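Local coordinates for protein putative SAM-dependent O-methyltranferase (PDB 4YMH) that binds S-adenosyl-L-homocysteine and probably transfers methyl groups from S-adenosylmethionine to hydroxyl oxygens, as a member of the cation-dependent O-methyltransferase family, at residues A[154-157]-A[158-162]; A[125-128]-A[129-132]; A[9-12]-A[13-17]. One frame throughout, in Å; residues are numbered along the deposited sequence.

Interactions 1 and 2 are neighbours, their centres about 12 Å apart: the last turn of helix 150-159 lies against helix 127-133. Leu131 CD2 packs 3.8 Å from Thr156 CB, and Gln160 NE2 probably donates to Lys132 O at 3.2 Å. Interaction 2 holds the adenine of S-adenosyl-L-homocysteine directly. Interaction 1 stands behind it, the Thr156 side chain about 12 Å from the ligand and about 7 Å from the side chain of Glu128. Interaction 3, at the start of helix 10-22, lies across the chain's centre, about 38 Å from the centres of both, and meets the second subunit rather than the cofactor pocket.

Interaction 1 of 3, residues A[154-157]-A[158-162]; sequences VKTI and LDQGL
Ile157 and Leu158 carry the end of helix 150-159, with Thr156 one residue before them. Ile157 closes the helix through its backbone: its O accepts from Leu162 N at 3.0 Å, in the carbonyl plane, while Gly161 N returns to Leu158 O. With the positive phi of Gly161 (61°) this is a Schellman motif, and it turns the chain out of the helix so that Leu162 CB comes back to 4.3 Å from Ile157 CG2. Leu158 lies alongside Val154, both side chains pointing the same way, and the touching branches are Leu158 CD1 and Val154 CG1, 3.7 Å apart. Val154 presents that branch because CG1 is anti to its backbone N (chi1 168°). The pair packs against the sheet, Val154 on Ile231 and Leu158 on Trp233 of strand 228-233. Thr156 puts its methyl, not its hydroxyl, toward the next turn: CG2 meets Gln160 OE1 at 3.6 Å, the two side chains running side by side, while Thr156 OG1 makes a weak hydrogen bond to Gly152 O. On the exposed flank Lys155 extends to CE and bends at chi4, bringing NZ 3.4 Å from Asp159 OD2 in a weak salt bridge. Water 1 joins the same two groups more closely, accepting from Lys155 NZ and donating to Asp159 OD1, each at 2.7 Å. The Asp159 carboxylate has a cation at each oxygen, Arg216 in a salt bridge at OD1 and Lys155 at OD2, which would be expected to keep it ionised, while the Val154 and Leu158 side chains pack on the buried flank.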
ATOM      1  N   VAL A 154      -2.345 -19.665   4.315  1.00 20.30           N
ATOM      2  CA  VAL A 154      -3.121 -19.110   3.207  1.00 17.89           C
ATOM      3  C   VAL A 154      -3.901 -20.255   2.583  1.00 21.20           C
ATOM      4  O   VAL A 154      -5.084 -20.103   2.240  1.00 20.70           O
ATOM      5  CB  VAL A 154      -2.228 -18.397   2.161  1.00 19.55           C
ATOM      6  CG1 VAL A 154      -3.023 -18.098   0.891  1.00 21.29           C
ATOM      7  CG2 VAL A 154      -1.661 -17.102   2.736  1.00 19.81           C
ATOM      8  N   LYS A 155      -3.281 -21.434   2.528  1.00 20.98           N
ATOM      9  CA  LYS A 155      -3.963 -22.569   1.918  1.00 24.45           C
ATOM     10  C   LYS A 155      -5.253 -22.866   2.694  1.00 25.40           C
ATOM     11  O   LYS A 155      -6.340 -22.982   2.103  1.00 23.43           O
ATOM     12  CB  LYS A 155      -3.048 -23.801   1.886  1.00 24.87           C
ATOM     13  CG  LYS A 155      -3.654 -25.012   1.222  1.00 31.58           C
ATOM     14  CD  LYS A 155      -2.729 -26.206   1.357  1.00 35.49           C
ATOM     15  CE  LYS A 155      -3.415 -27.493   0.944  1.00 42.88           C
ATOM     16  NZ  LYS A 155      -3.886 -27.363  -0.453  1.00 46.58           N
ATOM     17  N   THR A 156      -5.133 -22.915   4.019  1.00 24.79           N
ATOM     18  CA  THR A 156      -6.280 -23.228   4.860  1.00 23.76           C
ATOM     19  C   THR A 156      -7.334 -22.169   4.610  1.00 23.59           C
ATOM     20  O   THR A 156      -8.510 -22.481   4.354  1.00 27.26           O
ATOM     21  CB  THR A 156      -5.899 -23.284   6.356  1.00 24.36           C
ATOM     22  OG1 THR A 156      -5.085 -24.442   6.597  1.00 26.45           O
ATOM     23  CG2 THR A 156      -7.142 -23.375   7.245  1.00 23.21           C
ATOM     24  N   ILE A 157      -6.876 -20.922   4.577  1.00 21.83           N
ATOM     25  CA  ILE A 157      -7.791 -19.791   4.470  1.00 25.56           C
ATOM     26  C   ILE A 157      -8.574 -19.902   3.175  1.00 25.52           C
ATOM     27  O   ILE A 157      -9.795 -19.753   3.158  1.00 22.87           O
ATOM     28  CB  ILE A 157      -7.031 -18.460   4.549  1.00 23.31           C
ATOM     29  CG1 ILE A 157      -6.614 -18.203   5.997  1.00 23.83           C
ATOM     30  CG2 ILE A 157      -7.874 -17.324   4.031  1.00 25.33           C
ATOM     31  CD1 ILE A 157      -5.550 -17.149   6.157  1.00 21.19           C
ATOM     32  N   LEU A 158      -7.894 -20.260   2.095  1.00 22.88           N
ATOM     33  CA  LEU A 158      -8.623 -20.318   0.845  1.00 21.55           C
ATOM     34  C   LEU A 158      -9.454 -21.590   0.786  1.00 26.07           C
ATOM     35  O   LEU A 158     -10.593 -21.559   0.312  1.00 25.96           O
ATOM     36  CB  LEU A 158      -7.680 -20.240  -0.337  1.00 20.88           C
ATOM     37  CG  LEU A 158      -6.890 -18.935  -0.343  1.00 18.88           C
ATOM     38  CD1 LEU A 158      -5.797 -19.031  -1.397  1.00 19.73           C
ATOM     39  CD2 LEU A 158      -7.808 -17.744  -0.616  1.00 19.41           C
ATOM     40  N   ASP A 159      -8.909 -22.694   1.299  1.00 24.04           N
ATOM     41  CA  ASP A 159      -9.591 -23.980   1.132  1.00 26.56           C
ATOM     42  C   ASP A 159     -10.918 -23.977   1.876  1.00 32.04           C
ATOM     43  O   ASP A 159     -11.908 -24.542   1.401  1.00 27.83           O
ATOM     44  CB  ASP A 159      -8.731 -25.149   1.623  1.00 30.13           C
ATOM     45  CG  ASP A 159      -7.583 -25.488   0.676  1.00 34.64           C
ATOM     46  OD1 ASP A 159      -7.517 -24.940  -0.449  1.00 32.46           O
ATOM     47  OD2 ASP A 159      -6.751 -26.338   1.061  1.00 35.49           O
ATOM     48  N   GLN A 160     -10.934 -23.336   3.044  1.00 32.37           N
ATOM     49  CA  GLN A 160     -12.123 -23.339   3.903  1.00 33.96           C
ATOM     50  C   GLN A 160     -12.998 -22.099   3.732  1.00 31.26           C
ATOM     51  O   GLN A 160     -13.986 -21.937   4.440  1.00 28.38           O
ATOM     52  CB  GLN A 160     -11.720 -23.471   5.373  1.00 34.20           C
ATOM     53  CG  GLN A 160     -10.867 -24.687   5.636  1.00 35.00           C
ATOM     54  CD  GLN A 160     -10.659 -24.980   7.111  1.00 38.41           C
ATOM     55  OE1 GLN A 160      -9.826 -25.807   7.496  1.00 42.37           O
ATOM     56  NE2 GLN A 160     -11.421 -24.290   7.949  1.00 31.98           N
ATOM     57  N   GLY A 161     -12.636 -21.233   2.797  1.00 29.06           N
ATOM     58  CA  GLY A 161     -13.409 -20.031   2.552  1.00 28.04           C
ATOM     59  C   GLY A 161     -13.493 -19.106   3.752  1.00 27.68           C
ATOM     60  O   GLY A 161     -14.564 -18.583   4.058  1.00 27.18           O
ATOM     61  N   LEU A 162     -12.361 -18.892   4.421  1.00 22.97           N
ATOM     62  CA  LEU A 162     -12.310 -18.033   5.611  1.00 23.63           C
ATOM     63  C   LEU A 162     -12.121 -16.576   5.216  1.00 24.86           C
ATOM     64  O   LEU A 162     -12.281 -15.671   6.033  1.00 25.11           O
ATOM     65  CB  LEU A 162     -11.181 -18.469   6.549  1.00 27.19           C
ATOM     66  CG  LEU A 162     -11.385 -19.742   7.377  1.00 29.07           C
ATOM     67  CD1 LEU A 162     -10.074 -20.165   8.046  1.00 30.13           C
ATOM     68  CD2 LEU A 162     -12.463 -19.532   8.420  1.00 31.73           C
TER
HETATM   69  O   HOH W   1      -5.693 -26.134  -1.980  1.00 45.20           O

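Interaction 2 of 3, residues A[125-128]-A[129-132]. With SAH (S-adenosyl-L-homocysteine), chain E.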
ATOM      1  N   GLY A 125      -2.865 -21.395  21.022  1.00 34.69           N
ATOM      2  CA  GLY A 125      -2.459 -22.667  20.464  1.00 35.52           C
ATOM      3  C   GLY A 125      -1.779 -22.483  19.126  1.00 34.11           C
ATOM      4  O   GLY A 125      -1.846 -21.396  18.536  1.00 32.47           O
ATOM      5  N   PRO A 126      -1.130 -23.550  18.635  1.00 34.28           N
ATOM      6  CA  PRO A 126      -0.484 -23.512  17.318  1.00 34.09           C
ATOM      7  C   PRO A 126      -1.495 -23.096  16.270  1.00 30.87           C
ATOM      8  O   PRO A 126      -2.504 -23.787  16.133  1.00 31.42           O
ATOM      9  CB  PRO A 126      -0.032 -24.965  17.090  1.00 31.79           C
ATOM     10  CG  PRO A 126      -0.104 -25.626  18.440  1.00 34.42           C
ATOM     11  CD  PRO A 126      -1.183 -24.913  19.192  1.00 34.24           C
ATOM     12  N   ALA A 127      -1.236 -22.002  15.555  1.00 29.56           N
ATOM     13  CA  ALA A 127      -2.197 -21.465  14.595  1.00 31.42           C
ATOM     14  C   ALA A 127      -2.520 -22.454  13.482  1.00 31.19           C
ATOM     15  O   ALA A 127      -3.615 -22.412  12.916  1.00 33.90           O
ATOM     16  CB  ALA A 127      -1.689 -20.169  14.003  1.00 30.86           C
ATOM     17  N   GLU A 128      -1.572 -23.332  13.166  1.00 30.35           N
ATOM     18  CA  GLU A 128      -1.774 -24.299  12.098  1.00 35.42           C
ATOM     19  C   GLU A 128      -2.997 -25.168  12.387  1.00 41.34           C
ATOM     20  O   GLU A 128      -3.759 -25.494  11.475  1.00 46.23           O
ATOM     21  CB  GLU A 128      -0.511 -25.144  11.884  1.00 34.88           C
ATOM     22  CG  GLU A 128       0.075 -25.803  13.127  1.00 41.96           C
ATOM     23  CD  GLU A 128       1.209 -25.018  13.807  1.00 40.58           C
ATOM     24  OE1 GLU A 128       1.252 -23.773  13.714  1.00 35.27           O
ATOM     25  OE2 GLU A 128       2.077 -25.670  14.435  1.00 43.98           O
ATOM     26  N   ASN A 129      -3.230 -25.494  13.656  1.00 38.26           N
ATOM     27  CA  ASN A 129      -4.440 -26.244  14.014  1.00 42.32           C
ATOM     28  C   ASN A 129      -5.661 -25.377  14.341  1.00 39.69           C
ATOM     29  O   ASN A 129      -6.760 -25.673  13.890  1.00 42.61           O
ATOM     30  CB  ASN A 129      -4.182 -27.184  15.191  1.00 49.82           C
ATOM     31  CG  ASN A 129      -2.869 -27.934  15.065  1.00 56.48           C
ATOM     32  OD1 ASN A 129      -2.702 -28.761  14.168  1.00 55.98           O
ATOM     33  ND2 ASN A 129      -1.967 -27.718  16.013  1.00 58.95           N
ATOM     34  N   THR A 130      -5.482 -24.300  15.099  1.00 34.14           N
ATOM     35  CA  THR A 130      -6.649 -23.503  15.512  1.00 33.03           C
ATOM     36  C   THR A 130      -7.300 -22.787  14.334  1.00 31.77           C
ATOM     37  O   THR A 130      -8.517 -22.651  14.305  1.00 35.78           O
ATOM     38  CB  THR A 130      -6.297 -22.466  16.599  1.00 30.70           C
ATOM     39  OG1 THR A 130      -5.316 -21.561  16.096  1.00 28.56           O
ATOM     40  CG2 THR A 130      -5.747 -23.167  17.847  1.00 33.67           C
ATOM     41  N   LEU A 131      -6.504 -22.352  13.358  1.00 28.38           N
ATOM     42  CA  LEU A 131      -7.046 -21.678  12.170  1.00 26.48           C
ATOM     43  C   LEU A 131      -8.099 -22.549  11.477  1.00 27.75           C
ATOM     44  O   LEU A 131      -9.115 -22.042  11.010  1.00 27.63           O
ATOM     45  CB  LEU A 131      -5.927 -21.316  11.182  1.00 24.69           C
ATOM     46  CG  LEU A 131      -6.315 -20.718   9.821  1.00 23.43           C
ATOM     47  CD1 LEU A 131      -6.965 -19.347   9.990  1.00 24.07           C
ATOM     48  CD2 LEU A 131      -5.083 -20.617   8.911  1.00 26.85           C
ATOM     49  N   LYS A 132      -7.879 -23.860  11.445  1.00 29.86           N
ATOM     50  CA  LYS A 132      -8.842 -24.776  10.825  1.00 32.21           C
ATOM     51  C   LYS A 132     -10.165 -24.858  11.587  1.00 36.55           C
ATOM     52  O   LYS A 132     -11.190 -25.236  11.019  1.00 40.03           O
ATOM     53  CB  LYS A 132      -8.247 -26.180  10.695  1.00 37.19           C
ATOM     54  CG  LYS A 132      -7.060 -26.245   9.758  1.00 37.26           C
ATOM     55  CD  LYS A 132      -6.474 -27.644   9.683  1.00 41.40           C
ATOM     56  CE  LYS A 132      -5.191 -27.615   8.867  1.00 43.22           C
ATOM     57  NZ  LYS A 132      -4.676 -28.973   8.569  1.00 46.73           N
TER
HETATM   58  N   SAH E1001       1.449  -8.914  15.023  1.00 31.95           N
HETATM   59  CA  SAH E1001       2.334  -8.434  16.046  1.00 35.69           C
HETATM   60  CB  SAH E1001       3.674  -9.165  16.018  1.00 32.83           C
HETATM   61  CG  SAH E1001       3.646 -10.666  15.749  1.00 29.14           C
HETATM   62  SD  SAH E1001       5.245 -11.362  15.933  1.00 31.51           S
HETATM   63  C   SAH E1001       2.590  -6.958  15.896  1.00 35.76           C
HETATM   64  O   SAH E1001       2.979  -6.317  16.844  1.00 30.25           O
HETATM   65  OXT SAH E1001       2.407  -6.432  14.809  1.00 36.11           O
HETATM   66  C5' SAH E1001       4.821 -13.018  15.580  1.00 30.17           C
HETATM   67  C4' SAH E1001       4.042 -13.721  16.682  1.00 30.11           C
HETATM   68  O4' SAH E1001       3.590 -14.976  16.210  1.00 33.68           O
HETATM   69  C3' SAH E1001       4.886 -14.024  17.896  1.00 32.92           C
HETATM   70  O3' SAH E1001       4.282 -13.527  19.066  1.00 33.00           O
HETATM   71  C2' SAH E1001       4.959 -15.528  17.942  1.00 31.31           C
HETATM   72  O2' SAH E1001       5.066 -16.043  19.231  1.00 28.94           O
HETATM   73  C1' SAH E1001       3.714 -15.960  17.206  1.00 32.84           C
HETATM   74  N9  SAH E1001       3.828 -17.284  16.579  1.00 33.36           N
HETATM   75  C8  SAH E1001       4.887 -17.822  16.003  1.00 32.96           C
HETATM   76  N7  SAH E1001       4.612 -19.029  15.541  1.00 28.91           N
HETATM   77  C5  SAH E1001       3.354 -19.276  15.815  1.00 30.80           C
HETATM   78  C6  SAH E1001       2.417 -20.374  15.592  1.00 30.09           C
HETATM   79  N6  SAH E1001       2.843 -21.452  14.972  1.00 32.24           N
HETATM   80  N1  SAH E1001       1.162 -20.251  16.016  1.00 29.65           N
HETATM   81  C2  SAH E1001       0.765 -19.140  16.627  1.00 29.99           C
HETATM   82  N3  SAH E1001       1.547 -18.103  16.860  1.00 28.46           N
HETATM   83  C4  SAH E1001       2.831 -18.115  16.483  1.00 31.11           C
HETATM   84  O   HOH W   2      -3.909 -19.825  18.181  1.00 26.37           O
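Pro126 O and Asn129 N open the helix 127-133, with Pro126 as its N-cap. The backbone bonds come first: Pro126 O accepts twice, from Thr130 N in its carbonyl plane at 3.2 Å, almost straight at 171°, and from Asn129 N at 3.1 Å, which stands above that plane in a more bent bond. Ala127 O takes Leu131 N. The ligand bonds use the same turn. Ala127 N gives its hydrogen to N1 of S-adenosyl-L-homocysteine at 3.0 Å, and the ligand's N6 donates to Glu128 OE1 at 3.1 Å, so that one backbone N-H and one carboxylate read the Watson-Crick edge of the adenine. Glu128 reaches N6 because CG sits between its backbone N and carbonyl carbon (chi1 52°) and the chain then bends at chi2. A water bond spans the turn: water 2 donates to Gly125 O at 2.6 Å and accepts from Thr130 OG1 at 3.1 Å. Apolar and mixed contacts fill in the rest. Ala127 CB lies 3.5 Å from the ligand's N1, and the Asn129 side chain passes obliquely across Pro126, its ND2 3.5 Å from Pro126 CB. Glu128 and Asn129 run side by side, carboxylate and amide planes 51° apart. In the Rossmann-like fold of this superfamily the turn follows strand 120-124, and Gly125 is still backbone-bonded to Glu98. Ala127 and Leu131 pack on Leu97 of strand 93-98 and on Ile72 and Leu70 of strand 68-72, while Tyr153 and Thr156 of helix 150-159 flank the helix.

Interaction 3 of 3, residues A[9-12]-A[13-17]; sequences NEET and ADRVS
Asn9 OD1 is gripped by two donors, both from Thr12: the backbone N at 3.0 Å and the hydroxyl OG1 at 2.6 Å. This is the N-cap of helix 10-22. The backbone N comes nearly head-on to the C=O, whereas OG1 is tilted 33° from the carbonyl plane; together they fix the rotation of the Asn9 amide. The same residue supplies its main-chain O to Ala13 N at 2.9 Å, the first of four backbone bonds that cross into the following turn and end with Val16 N on Thr12 O. Thr12 reaches the cap because OG1 lies beside its own backbone N (chi1 -50°), leaving CG2 anti to that N and 4.3 Å from Val16 CG2. A valine in place of Thr12 would probably leave Asn9 OD1 held by the backbone N alone, its amide less firmly fixed in rotation. Glu11 and Arg15, one turn apart, run alongside each other, their carboxylate and guanidinium planes 65° apart; Glu11 OE1 and Arg15 NH1, 4.1 Å apart, lie beyond salt-bridge range. Arg15 NH1 instead makes a salt bridge with Asp184 of the second subunit; Thr12 packs on Cys185 and Val16 on Ile5 of that same subunit. The start of helix 10-22 thus forms part of the dimer contact. Water 3 donates to Glu10 O at 3.2 Å and to Asp14 OD1 at 3.1 Å.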
ATOM      1  N   ASN A   9      20.208   4.883   1.958  1.00 21.76           N
ATOM      2  CA  ASN A   9      21.117   4.259   2.914  1.00 26.16           C
ATOM      3  C   ASN A   9      20.415   4.205   4.270  1.00 26.64           C
ATOM      4  O   ASN A   9      19.315   4.736   4.413  1.00 22.45           O
ATOM      5  CB  ASN A   9      22.485   4.973   2.981  1.00 26.64           C
ATOM      6  CG  ASN A   9      22.413   6.422   3.472  1.00 30.48           C
ATOM      7  OD1 ASN A   9      21.438   6.860   4.071  1.00 26.54           O
ATOM      8  ND2 ASN A   9      23.493   7.157   3.248  1.00 30.79           N
ATOM      9  N   GLU A  10      21.028   3.561   5.258  1.00 26.35           N
ATOM     10  CA  GLU A  10      20.345   3.353   6.543  1.00 31.61           C
ATOM     11  C   GLU A  10      19.837   4.637   7.215  1.00 25.80           C
ATOM     12  O   GLU A  10      18.653   4.734   7.607  1.00 24.28           O
ATOM     13  CB  GLU A  10      21.277   2.624   7.506  1.00 33.60           C
ATOM     14  CG  GLU A  10      21.555   1.202   7.104  1.00 40.49           C
ATOM     15  CD  GLU A  10      22.625   0.585   7.954  1.00 46.77           C
ATOM     16  OE1 GLU A  10      23.781   0.526   7.487  1.00 46.24           O
ATOM     17  OE2 GLU A  10      22.309   0.169   9.089  1.00 52.17           O
ATOM     18  N   GLU A  11      20.735   5.613   7.359  1.00 27.69           N
ATOM     19  CA  GLU A  11      20.402   6.875   8.017  1.00 35.93           C
ATOM     20  C   GLU A  11      19.235   7.590   7.310  1.00 32.95           C
ATOM     21  O   GLU A  11      18.240   8.021   7.941  1.00 29.52           O
ATOM     22  CB  GLU A  11      21.639   7.787   8.069  1.00 41.61           C
ATOM     23  CG  GLU A  11      21.389   9.107   8.775  1.00 51.74           C
ATOM     24  CD  GLU A  11      22.530  10.102   8.621  1.00 64.03           C
ATOM     25  OE1 GLU A  11      22.429  10.992   7.746  1.00 68.90           O
ATOM     26  OE2 GLU A  11      23.516  10.008   9.383  1.00 65.91           O
ATOM     27  N   THR A  12      19.352   7.690   5.989  1.00 27.78           N
ATOM     28  CA  THR A  12      18.359   8.398   5.192  1.00 26.69           C
ATOM     29  C   THR A  12      17.014   7.666   5.208  1.00 25.20           C
ATOM     30  O   THR A  12      15.956   8.298   5.271  1.00 26.08           O
ATOM     31  CB  THR A  12      18.847   8.582   3.737  1.00 22.19           C
ATOM     32  OG1 THR A  12      20.168   9.139   3.749  1.00 26.41           O
ATOM     33  CG2 THR A  12      17.924   9.509   2.966  1.00 24.73           C
ATOM     34  N   ALA A  13      17.044   6.337   5.165  1.00 20.54           N
ATOM     35  CA  ALA A  13      15.801   5.571   5.245  1.00 18.10           C
ATOM     36  C   ALA A  13      15.078   5.884   6.567  1.00 21.30           C
ATOM     37  O   ALA A  13      13.848   6.063   6.587  1.00 25.37           O
ATOM     38  CB  ALA A  13      16.077   4.073   5.121  1.00 23.19           C
ATOM     39  N   ASP A  14      15.837   5.976   7.661  1.00 21.96           N
ATOM     40  CA  ASP A  14      15.204   6.295   8.943  1.00 26.56           C
ATOM     41  C   ASP A  14      14.625   7.721   8.954  1.00 29.45           C
ATOM     42  O   ASP A  14      13.541   7.967   9.516  1.00 28.07           O
ATOM     43  CB  ASP A  14      16.191   6.105  10.097  1.00 31.33           C
ATOM     44  CG  ASP A  14      16.440   4.637  10.417  1.00 38.11           C
ATOM     45  OD1 ASP A  14      15.622   3.777  10.009  1.00 35.83           O
ATOM     46  OD2 ASP A  14      17.459   4.342  11.074  1.00 38.03           O
ATOM     47  N   ARG A  15      15.324   8.659   8.321  1.00 27.15           N
ATOM     48  CA  ARG A  15      14.781  10.017   8.219  1.00 27.50           C
ATOM     49  C   ARG A  15      13.478  10.050   7.398  1.00 25.25           C
ATOM     50  O   ARG A  15      12.515  10.750   7.759  1.00 19.78           O
ATOM     51  CB  ARG A  15      15.823  10.968   7.628  1.00 31.23           C
ATOM     52  CG  ARG A  15      16.898  11.374   8.628  1.00 37.66           C
ATOM     53  CD  ARG A  15      18.108  11.998   7.947  1.00 41.25           C
ATOM     54  NE  ARG A  15      17.774  13.246   7.271  1.00 46.34           N
ATOM     55  CZ  ARG A  15      18.432  13.717   6.219  1.00 48.64           C
ATOM     56  NH1 ARG A  15      19.453  13.035   5.716  1.00 51.72           N
ATOM     57  NH2 ARG A  15      18.062  14.862   5.663  1.00 52.67           N
ATOM     58  N   VAL A  16      13.433   9.274   6.319  1.00 19.19           N
ATOM     59  CA  VAL A  16      12.237   9.208   5.482  1.00 20.11           C
ATOM     60  C   VAL A  16      11.070   8.529   6.229  1.00 21.18           C
ATOM     61  O   VAL A  16       9.898   8.944   6.101  1.00 17.89           O
ATOM     62  CB  VAL A  16      12.538   8.482   4.144  1.00 18.22           C
ATOM     63  CG1 VAL A  16      11.289   8.410   3.286  1.00 20.37           C
ATOM     64  CG2 VAL A  16      13.641   9.225   3.387  1.00 22.75           C
ATOM     65  N   SER A  17      11.380   7.525   7.044  1.00 18.48           N
ATOM     66  CA  SER A  17      10.344   6.930   7.893  1.00 20.44           C
ATOM     67  C   SER A  17       9.761   7.949   8.859  1.00 20.17           C
ATOM     68  O   SER A  17       8.533   8.037   9.011  1.00 25.34           O
ATOM     69  CB  SER A  17      10.873   5.745   8.692  1.00 21.86           C
ATOM     70  OG  SER A  17      11.265   4.704   7.823  1.00 38.80           O
TER
HETATM   71  O   HOH W   3      17.241   1.870   8.149  1.00 39.48           O